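PDB 4Z0C: toll-like receptor 13 from Mus musculus, which recognises and binds bacterial 23S ribosomal RNA through its leucine-rich-repeat ectodomain, signalling by way of MYD88 and TRAF6 to activate NF-kappa-B and inflammation. Local coordinates for residues 71-83 and 97-109. Sequence-based numbering, arbitrary orientation.
Sequences IWKIDEGAFRGLE and SVNNSFEGLSSLK. With NAG (2-acetamido-2-deoxy-beta-D-glucopyranose), chain L.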
loop_
_atom_site.group_PDB
_atom_site.type_symbol
_atom_site.label_atom_id
_atom_site.label_comp_id
_atom_site.label_asym_id
_atom_site.label_seq_id
_atom_site.Cartn_x
_atom_site.Cartn_y
_atom_site.Cartn_z
ATOM N N ILE A 71 10.242 -34.058 -18.633
ATOM C CA ILE A 71 9.993 -35.404 -19.117
ATOM C C ILE A 71 10.036 -35.504 -20.631
ATOM O O ILE A 71 9.248 -34.866 -21.338
ATOM C CB ILE A 71 8.640 -35.907 -18.624
ATOM C CG1 ILE A 71 8.661 -36.018 -17.093
ATOM C CG2 ILE A 71 8.316 -37.237 -19.290
ATOM C CD1 ILE A 71 7.287 -36.103 -16.446
ATOM N N TRP A 72 10.961 -36.310 -21.130
ATOM C CA TRP A 72 11.083 -36.513 -22.568
ATOM C C TRP A 72 11.042 -37.998 -22.899
ATOM O O TRP A 72 11.048 -38.387 -24.070
ATOM C CB TRP A 72 12.383 -35.899 -23.082
ATOM C CG TRP A 72 13.594 -36.574 -22.547
ATOM C CD1 TRP A 72 14.242 -36.285 -21.394
ATOM C CD2 TRP A 72 14.317 -37.651 -23.157
ATOM N NE1 TRP A 72 15.323 -37.115 -21.238
ATOM C CE2 TRP A 72 15.391 -37.963 -22.309
ATOM C CE3 TRP A 72 14.158 -38.380 -24.338
ATOM C CZ2 TRP A 72 16.302 -38.972 -22.600
ATOM C CZ3 TRP A 72 15.064 -39.387 -24.624
ATOM C CH2 TRP A 72 16.121 -39.672 -23.760
ATOM N N LYS A 73 10.999 -38.826 -21.861
ATOM C CA LYS A 73 11.104 -40.270 -22.047
ATOM C C LYS A 73 10.225 -41.005 -21.052
ATOM O O LYS A 73 10.478 -40.985 -19.855
ATOM C CB LYS A 73 12.559 -40.707 -21.901
ATOM C CG LYS A 73 12.821 -42.189 -22.101
ATOM C CD LYS A 73 14.325 -42.412 -22.186
ATOM C CE LYS A 73 14.695 -43.875 -22.225
ATOM N NZ LYS A 73 14.519 -44.497 -20.885
ATOM N N ILE A 74 9.179 -41.645 -21.563
ATOM C CA ILE A 74 8.252 -42.401 -20.735
ATOM C C ILE A 74 8.317 -43.844 -21.205
ATOM O O ILE A 74 7.791 -44.174 -22.284
ATOM C CB ILE A 74 6.802 -41.887 -20.894
ATOM C CG1 ILE A 74 6.760 -40.356 -20.808
ATOM C CG2 ILE A 74 5.871 -42.553 -19.861
ATOM C CD1 ILE A 74 5.382 -39.778 -20.527
ATOM N N ASP A 75 8.956 -44.700 -20.404
ATOM C CA ASP A 75 9.156 -46.082 -20.800
ATOM C C ASP A 75 7.841 -46.838 -20.860
ATOM O O ASP A 75 6.920 -46.562 -20.092
ATOM C CB ASP A 75 10.078 -46.810 -19.821
ATOM C CG ASP A 75 11.481 -46.249 -19.804
ATOM O OD1 ASP A 75 11.932 -45.720 -20.842
ATOM O OD2 ASP A 75 12.145 -46.375 -18.744
ATOM N N GLU A 76 7.777 -47.803 -21.770
ATOM C CA GLU A 76 6.699 -48.792 -21.792
ATOM C C GLU A 76 6.587 -49.440 -20.408
ATOM O O GLU A 76 7.591 -49.816 -19.806
ATOM C CB GLU A 76 6.985 -49.855 -22.851
ATOM C CG GLU A 76 5.834 -50.131 -23.801
ATOM C CD GLU A 76 5.015 -51.386 -23.451
ATOM O OE1 GLU A 76 5.273 -52.029 -22.402
ATOM O OE2 GLU A 76 4.105 -51.729 -24.247
ATOM N N GLY A 77 5.368 -49.512 -19.885
ATOM C CA GLY A 77 5.144 -50.023 -18.544
ATOM C C GLY A 77 5.031 -48.931 -17.478
ATOM O O GLY A 77 4.538 -49.195 -16.377
ATOM N N ALA A 78 5.450 -47.709 -17.809
ATOM C CA ALA A 78 5.516 -46.610 -16.835
ATOM C C ALA A 78 4.346 -46.536 -15.857
ATOM O O ALA A 78 4.545 -46.446 -14.635
ATOM C CB ALA A 78 5.675 -45.291 -17.545
ATOM N N PHE A 79 3.136 -46.617 -16.402
ATOM C CA PHE A 79 1.909 -46.477 -15.620
ATOM C C PHE A 79 1.192 -47.799 -15.274
ATOM O O PHE A 79 -0.021 -47.797 -15.034
ATOM C CB PHE A 79 0.947 -45.537 -16.344
ATOM C CG PHE A 79 1.571 -44.238 -16.741
ATOM C CD1 PHE A 79 1.840 -43.259 -15.788
ATOM C CD2 PHE A 79 1.892 -43.980 -18.070
ATOM C CE1 PHE A 79 2.420 -42.043 -16.163
ATOM C CE2 PHE A 79 2.478 -42.768 -18.452
ATOM C CZ PHE A 79 2.735 -41.804 -17.505
ATOM N N ARG A 80 1.917 -48.918 -15.278
ATOM C CA ARG A 80 1.295 -50.204 -14.922
ATOM C C ARG A 80 0.766 -50.246 -13.486
ATOM O O ARG A 80 1.365 -49.678 -12.574
ATOM C CB ARG A 80 2.217 -51.396 -15.217
ATOM C CG ARG A 80 1.854 -52.094 -16.532
ATOM C CD ARG A 80 2.900 -53.083 -17.052
ATOM N NE ARG A 80 2.573 -53.532 -18.410
ATOM C CZ ARG A 80 1.512 -54.272 -18.723
ATOM N NH1 ARG A 80 0.667 -54.660 -17.775
ATOM N NH2 ARG A 80 1.289 -54.627 -19.984
ATOM N N GLY A 81 -0.362 -50.925 -13.295
ATOM C CA GLY A 81 -0.998 -50.998 -11.991
ATOM C C GLY A 81 -1.885 -49.813 -11.635
ATOM O O GLY A 81 -2.666 -49.896 -10.689
ATOM N N LEU A 82 -1.789 -48.721 -12.395
ATOM C CA LEU A 82 -2.572 -47.512 -12.116
ATOM C C LEU A 82 -3.984 -47.581 -12.694
ATOM O O LEU A 82 -4.396 -46.705 -13.453
ATOM C CB LEU A 82 -1.861 -46.254 -12.646
ATOM C CG LEU A 82 -0.549 -45.883 -11.954
ATOM C CD1 LEU A 82 -0.025 -44.491 -12.370
ATOM C CD2 LEU A 82 -0.758 -45.952 -10.452
ATOM N N GLU A 83 -4.730 -48.608 -12.310
ATOM C CA GLU A 83 -6.025 -48.881 -12.929
ATOM C C GLU A 83 -7.197 -48.036 -12.415
ATOM O O GLU A 83 -8.311 -48.133 -12.928
ATOM C CB GLU A 83 -6.346 -50.379 -12.859
ATOM C CG GLU A 83 -6.356 -51.052 -14.232
ATOM C CD GLU A 83 -5.057 -51.777 -14.559
ATOM O OE1 GLU A 83 -5.125 -52.867 -15.165
ATOM O OE2 GLU A 83 -3.969 -51.239 -14.248
ATOM N N SER A 97 7.711 -37.197 -29.139
ATOM C CA SER A 97 6.890 -38.194 -29.804
ATOM C C SER A 97 6.255 -39.027 -28.719
ATOM O O SER A 97 6.816 -39.165 -27.637
ATOM C CB SER A 97 7.726 -39.058 -30.748
ATOM O OG SER A 97 8.932 -39.474 -30.132
ATOM N N VAL A 98 5.080 -39.573 -28.998
ATOM C CA VAL A 98 4.379 -40.367 -28.001
ATOM C C VAL A 98 4.373 -41.849 -28.379
ATOM O O VAL A 98 3.884 -42.242 -29.433
ATOM C CB VAL A 98 2.951 -39.841 -27.784
ATOM C CG1 VAL A 98 2.268 -40.609 -26.684
ATOM C CG2 VAL A 98 2.997 -38.363 -27.423
ATOM N N ASN A 99 4.942 -42.663 -27.499
ATOM C CA ASN A 99 5.079 -44.083 -27.740
ATOM C C ASN A 99 4.014 -44.860 -26.974
ATOM O O ASN A 99 3.101 -44.269 -26.404
ATOM C CB ASN A 99 6.476 -44.530 -27.333
ATOM C CG ASN A 99 7.563 -43.688 -27.980
ATOM O OD1 ASN A 99 7.431 -43.263 -29.131
ATOM N ND2 ASN A 99 8.630 -43.414 -27.228
ATOM N N ASN A 100 4.128 -46.180 -26.976
ATOM C CA ASN A 100 3.130 -47.050 -26.368
ATOM C C ASN A 100 3.324 -47.224 -24.855
ATOM O O ASN A 100 3.472 -48.343 -24.360
ATOM C CB ASN A 100 3.195 -48.386 -27.083
ATOM C CG ASN A 100 3.014 -48.228 -28.579
ATOM O OD1 ASN A 100 1.947 -47.838 -29.046
ATOM N ND2 ASN A 100 4.083 -48.464 -29.335
ATOM N N SER A 101 3.329 -46.108 -24.126
ATOM C CA SER A 101 3.586 -46.099 -22.684
ATOM C C SER A 101 2.367 -46.195 -21.748
ATOM O O SER A 101 2.520 -46.169 -20.532
ATOM C CB SER A 101 4.372 -44.832 -22.345
ATOM O OG SER A 101 5.337 -44.540 -23.345
ATOM N N PHE A 102 1.181 -46.379 -22.303
ATOM C CA PHE A 102 -0.073 -46.265 -21.547
ATOM C C PHE A 102 -0.798 -47.517 -21.048
ATOM O O PHE A 102 -1.971 -47.430 -20.678
ATOM C CB PHE A 102 -1.030 -45.366 -22.332
ATOM C CG PHE A 102 -0.422 -44.048 -22.688
ATOM C CD1 PHE A 102 -0.316 -43.041 -21.732
ATOM C CD2 PHE A 102 0.152 -43.852 -23.932
ATOM C CE1 PHE A 102 0.271 -41.834 -22.044
ATOM C CE2 PHE A 102 0.747 -42.646 -24.243
ATOM C CZ PHE A 102 0.807 -41.635 -23.295
ATOM N N GLU A 103 -0.139 -48.673 -21.049
ATOM C CA GLU A 103 -0.800 -49.879 -20.558
ATOM C C GLU A 103 -1.134 -49.761 -19.061
ATOM O O GLU A 103 -0.340 -49.274 -18.262
ATOM C CB GLU A 103 0.054 -51.124 -20.825
ATOM C CG GLU A 103 -0.765 -52.412 -21.013
ATOM C CD GLU A 103 -1.410 -52.550 -22.406
ATOM O OE1 GLU A 103 -0.782 -52.156 -23.416
ATOM O OE2 GLU A 103 -2.551 -53.058 -22.487
ATOM N N GLY A 104 -2.335 -50.202 -18.708
ATOM C CA GLY A 104 -2.811 -50.165 -17.339
ATOM C C GLY A 104 -3.768 -49.032 -17.037
ATOM O O GLY A 104 -4.469 -49.046 -16.026
ATOM N N LEU A 105 -3.836 -48.053 -17.929
ATOM C CA LEU A 105 -4.616 -46.857 -17.635
ATOM C C LEU A 105 -6.057 -47.051 -18.062
ATOM O O LEU A 105 -6.625 -46.209 -18.760
ATOM C CB LEU A 105 -3.989 -45.637 -18.300
ATOM C CG LEU A 105 -2.630 -45.302 -17.690
ATOM C CD1 LEU A 105 -1.874 -44.329 -18.568
ATOM C CD2 LEU A 105 -2.799 -44.734 -16.270
ATOM N N SER A 106 -6.647 -48.155 -17.607
ATOM C CA SER A 106 -7.933 -48.608 -18.142
ATOM C C SER A 106 -9.120 -47.788 -17.651
ATOM O O SER A 106 -10.237 -47.954 -18.147
ATOM C CB SER A 106 -8.147 -50.116 -17.892
ATOM O OG SER A 106 -8.540 -50.371 -16.560
ATOM N N SER A 107 -8.874 -46.900 -16.693
ATOM C CA SER A 107 -9.899 -45.962 -16.233
ATOM C C SER A 107 -9.627 -44.496 -16.621
ATOM O O SER A 107 -10.439 -43.621 -16.331
ATOM C CB SER A 107 -10.064 -46.060 -14.717
ATOM O OG SER A 107 -10.703 -47.261 -14.349
ATOM N N LEU A 108 -8.491 -44.231 -17.262
ATOM C CA LEU A 108 -8.098 -42.860 -17.606
ATOM C C LEU A 108 -9.180 -42.143 -18.397
ATOM O O LEU A 108 -9.536 -42.586 -19.487
ATOM C CB LEU A 108 -6.805 -42.849 -18.415
ATOM C CG LEU A 108 -6.046 -41.530 -18.425
ATOM C CD1 LEU A 108 -5.451 -41.290 -17.043
ATOM C CD2 LEU A 108 -4.970 -41.561 -19.475
ATOM N N LYS A 109 -9.702 -41.051 -17.840
ATOM C CA LYS A 109 -10.738 -40.247 -18.495
ATOM C C LYS A 109 -10.201 -39.013 -19.202
ATOM O O LYS A 109 -10.733 -38.603 -20.237
ATOM C CB LYS A 109 -11.827 -39.844 -17.503
ATOM C CG LYS A 109 -12.811 -40.957 -17.245
ATOM C CD LYS A 109 -13.793 -40.610 -16.149
ATOM C CE LYS A 109 -14.671 -39.447 -16.514
ATOM N NZ LYS A 109 -15.376 -38.952 -15.303
HETATM C C1 NAG L . 9.526 -42.492 -27.885
HETATM C C2 NAG L . 10.104 -41.577 -26.797
HETATM C C3 NAG L . 11.264 -40.715 -27.287
HETATM C C4 NAG L . 12.247 -41.495 -28.157
HETATM C C5 NAG L . 11.515 -42.372 -29.171
HETATM C C6 NAG L . 12.476 -43.257 -29.969
HETATM C C7 NAG L . 8.709 -40.761 -24.978
HETATM C C8 NAG L . 8.091 -39.515 -24.417
HETATM N N2 NAG L . 9.070 -40.718 -26.255
HETATM O O3 NAG L . 11.942 -40.198 -26.163
HETATM O O4 NAG L . 13.068 -40.573 -28.843
HETATM O O5 NAG L . 10.571 -43.196 -28.518
HETATM O O6 NAG L . 12.893 -44.368 -29.202
HETATM O O7 NAG L . 8.854 -41.748 -24.263
#
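Ser101 O lies at the edge of the Phe79 ring, 3.4 Å from CD2, while Ala78 CB, from the same segment as the ring, sits over one face near the rim. Leu105 and Phe102 meet the same ring obliquely, Leu105 CD1 reaching both CB and CD2 of Phe79. The Phe102 ring in turn has Val98 CG1 and Leu105 CD1 in plane at its edge. At the surface, Glu103 lies alongside Arg80 with its CB and CG against one face of the guanidinium; the carboxylate and guanidinium planes run nearly parallel, 16° apart, yet Arg80 NH2 and Glu103 OE1 stay 4.7 Å apart, so any attraction is probably long-range.

Two serine hydroxyls tie the backbones together. With chi1 at -39°, Ser101 OG is turned away from its own carbonyl carbon and brought to Ile74 O, to which it donates at 2.7 Å from above the carbonyl plane; Ser107 OG donates to Glu83 O at 2.9 Å. Close to the Ser101-Ile74 bond, the N-acetylglucosamine on Asn99 bridges the segments: its O7 accepts an almost straight bond from Ile74 N (2.7 Å, 172°), its O3 donates to Trp72 O, and its N2 donates to Ser97 O.

These are the convex-side turns of successive leucine-rich repeats, stacked in the solenoid. Strand 73-74 pairs in parallel with strand 49-50, the weakly bonded strand 97-98 runs parallel beside 120-121, and Phe79 also packs on Leu50 and on Leu88 of strand 87-89.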